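Local coordinates for protein CCMAN5 (Cellulosimicrobium cellulans, PDB 2XSG) that hydrolyses alpha-mannosidic linkages as a calcium-containing glycoside hydrolase of family 92, probably uncapping mannose-6-phosphate on yeast-made glycans, at residues E589-L592 against Q593-Y596. Numbering follows the deposited sequence.
Sequences EIDL and QAPY. With CA (calcium ion), chain C.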
ATOM      1  N   GLU A 589      10.120  -0.499  -5.534  1.00  6.90           N
ATOM      2  CA  GLU A 589       9.694  -1.901  -5.588  1.00  7.17           C
ATOM      3  C   GLU A 589      10.247  -2.705  -6.772  1.00  7.15           C
ATOM      4  O   GLU A 589      10.039  -3.921  -6.832  1.00  6.83           O
ATOM      5  CB  GLU A 589       8.158  -2.004  -5.631  1.00  7.27           C
ATOM      6  CG  GLU A 589       7.435  -1.533  -4.371  1.00  6.92           C
ATOM      7  CD  GLU A 589       7.110  -0.060  -4.407  1.00  6.15           C
ATOM      8  OE1 GLU A 589       7.549   0.621  -5.338  1.00  5.02           O
ATOM      9  OE2 GLU A 589       6.407   0.421  -3.501  1.00  6.06           O
ATOM     10  N   ILE A 590      10.932  -2.037  -7.697  1.00  6.81           N
ATOM     11  CA  ILE A 590      11.404  -2.674  -8.918  1.00  7.24           C
ATOM     12  C   ILE A 590      12.225  -3.932  -8.607  1.00  6.95           C
ATOM     13  O   ILE A 590      11.952  -5.013  -9.136  1.00  5.79           O
ATOM     14  CB  ILE A 590      12.239  -1.703  -9.798  1.00  7.37           C
ATOM     15  CG1 ILE A 590      11.383  -0.525 -10.320  1.00  8.55           C
ATOM     16  CG2 ILE A 590      12.931  -2.466 -10.945  1.00  9.47           C
ATOM     17  CD1 ILE A 590       9.990  -0.890 -10.821  1.00  8.45           C
ATOM     18  N   ASP A 591      13.237  -3.791  -7.752  1.00  7.36           N
ATOM     19  CA  ASP A 591      14.049  -4.964  -7.404  1.00  7.24           C
ATOM     20  C   ASP A 591      13.913  -5.369  -5.936  1.00  7.17           C
ATOM     21  O   ASP A 591      14.897  -5.732  -5.288  1.00  7.06           O
ATOM     22  CB  ASP A 591      15.502  -4.828  -7.896  1.00  7.54           C
ATOM     23  CG  ASP A 591      16.278  -3.708  -7.206  1.00  9.24           C
ATOM     24  OD1 ASP A 591      15.721  -2.628  -6.918  1.00  9.97           O
ATOM     25  OD2 ASP A 591      17.484  -3.916  -6.966  1.00 14.42           O
ATOM     26  N   LEU A 592      12.670  -5.335  -5.434  1.00  6.85           N
ATOM     27  CA  LEU A 592      12.355  -5.724  -4.051  1.00  6.70           C
ATOM     28  C   LEU A 592      12.860  -7.117  -3.700  1.00  6.27           C
ATOM     29  O   LEU A 592      13.255  -7.378  -2.550  1.00  5.02           O
ATOM     30  CB  LEU A 592      10.844  -5.738  -3.803  1.00  6.44           C
ATOM     31  CG  LEU A 592      10.042  -4.557  -3.260  1.00  7.91           C
ATOM     32  CD1 LEU A 592       8.541  -4.924  -3.240  1.00  9.25           C
ATOM     33  CD2 LEU A 592      10.521  -4.126  -1.873  1.00  6.73           C
ATOM     34  N   GLN A 593      12.784  -8.015  -4.681  1.00  5.10           N
ATOM     35  CA  GLN A 593      13.143  -9.409  -4.477  1.00  4.59           C
ATOM     36  C   GLN A 593      14.646  -9.628  -4.498  1.00  4.63           C
ATOM     37  O   GLN A 593      15.106 -10.695  -4.116  1.00  4.73           O
ATOM     38  CB  GLN A 593      12.463 -10.300  -5.530  1.00  3.91           C
ATOM     39  CG  GLN A 593      13.138 -10.356  -6.892  1.00  3.01           C
ATOM     40  CD  GLN A 593      12.929  -9.135  -7.758  1.00  5.40           C
ATOM     41  OE1 GLN A 593      12.612  -8.035  -7.279  1.00  4.17           O
ATOM     42  NE2 GLN A 593      13.118  -9.317  -9.067  1.00  5.33           N
ATOM     43  N   ALA A 594      15.413  -8.636  -4.954  1.00  5.01           N
ATOM     44  CA  ALA A 594      16.854  -8.851  -5.220  1.00  4.71           C
ATOM     45  C   ALA A 594      17.671  -9.388  -4.043  1.00  4.69           C
ATOM     46  O   ALA A 594      18.552 -10.211  -4.251  1.00  4.66           O
ATOM     47  CB  ALA A 594      17.505  -7.619  -5.803  1.00  4.82           C
ATOM     48  N   PRO A 595      17.395  -8.922  -2.802  1.00  4.94           N
ATOM     49  CA  PRO A 595      18.150  -9.478  -1.673  1.00  5.03           C
ATOM     50  C   PRO A 595      17.982 -10.966  -1.452  1.00  5.10           C
ATOM     51  O   PRO A 595      18.866 -11.596  -0.890  1.00  4.93           O
ATOM     52  CB  PRO A 595      17.610  -8.709  -0.465  1.00  4.88           C
ATOM     53  CG  PRO A 595      17.077  -7.430  -1.050  1.00  5.03           C
ATOM     54  CD  PRO A 595      16.598  -7.746  -2.406  1.00  4.46           C
ATOM     55  N   TYR A 596      16.862 -11.523  -1.907  1.00  5.68           N
ATOM     56  CA  TYR A 596      16.585 -12.941  -1.739  1.00  6.02           C
ATOM     57  C   TYR A 596      17.086 -13.808  -2.898  1.00  5.93           C
ATOM     58  O   TYR A 596      16.854 -15.017  -2.902  1.00  6.02           O
ATOM     59  CB  TYR A 596      15.081 -13.166  -1.511  1.00  6.63           C
ATOM     60  CG  TYR A 596      14.545 -12.453  -0.285  1.00  7.00           C
ATOM     61  CD1 TYR A 596      14.101 -11.134  -0.362  1.00  8.31           C
ATOM     62  CD2 TYR A 596      14.485 -13.101   0.952  1.00  8.60           C
ATOM     63  CE1 TYR A 596      13.615 -10.469   0.766  1.00  8.74           C
ATOM     64  CE2 TYR A 596      14.006 -12.444   2.083  1.00  8.20           C
ATOM     65  CZ  TYR A 596      13.569 -11.135   1.980  1.00  8.72           C
ATOM     66  OH  TYR A 596      13.087 -10.485   3.095  1.00 10.37           O
TER
HETATM   67 CA    CA C1772       7.515   3.259  -5.388  1.00 30.05          CA
HETATM   68  O   HOH W   1      13.471  -6.788 -10.806  1.00  5.41           O
HETATM   69  O   HOH W   2       8.634   3.465  -3.219  1.00  7.52           O
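Asp-591 and Ala-594 close a local, buried turn in the loop between helices 560-570 and 604-616 of the catalytic domain. The evidence is one backbone hydrogen bond, Ala-594 N to Asp-591 O at 3.0 Å, with an N-H...O angle of 159°. Ala-594 CB lies 3.3 Å from the same oxygen, Asp-591 O. Just before it, Leu-592 N bonds Glu-589 O at 3.3 Å, so two type I turns overlap.

The Gln-593 side chain folds back against the peptide joining Asp-591 to Leu-592: CG sits between the backbone N and carbonyl carbon (chi1 81°) and the chain bends again at chi2. This brings Gln-593 OE1 to 3.3 Å from Leu-592 N, at too poor an angle for a bond, leaving that buried oxygen without a partner. Gln-593 NE2 instead donates to a water at 3.1 Å, which in turn donates to Ile-590 O. Pro-595 CD rests 3.4 Å from Leu-592 O, while the Tyr-596 ring stacks with Phe-678.

At the other end, Glu-589 OE1 binds calcium at 2.6 Å, alongside Asn-588 and Asp-662. Two overlapping type I turns thus run from a calcium site into a 3-10 segment within the family 92 catalytic domain.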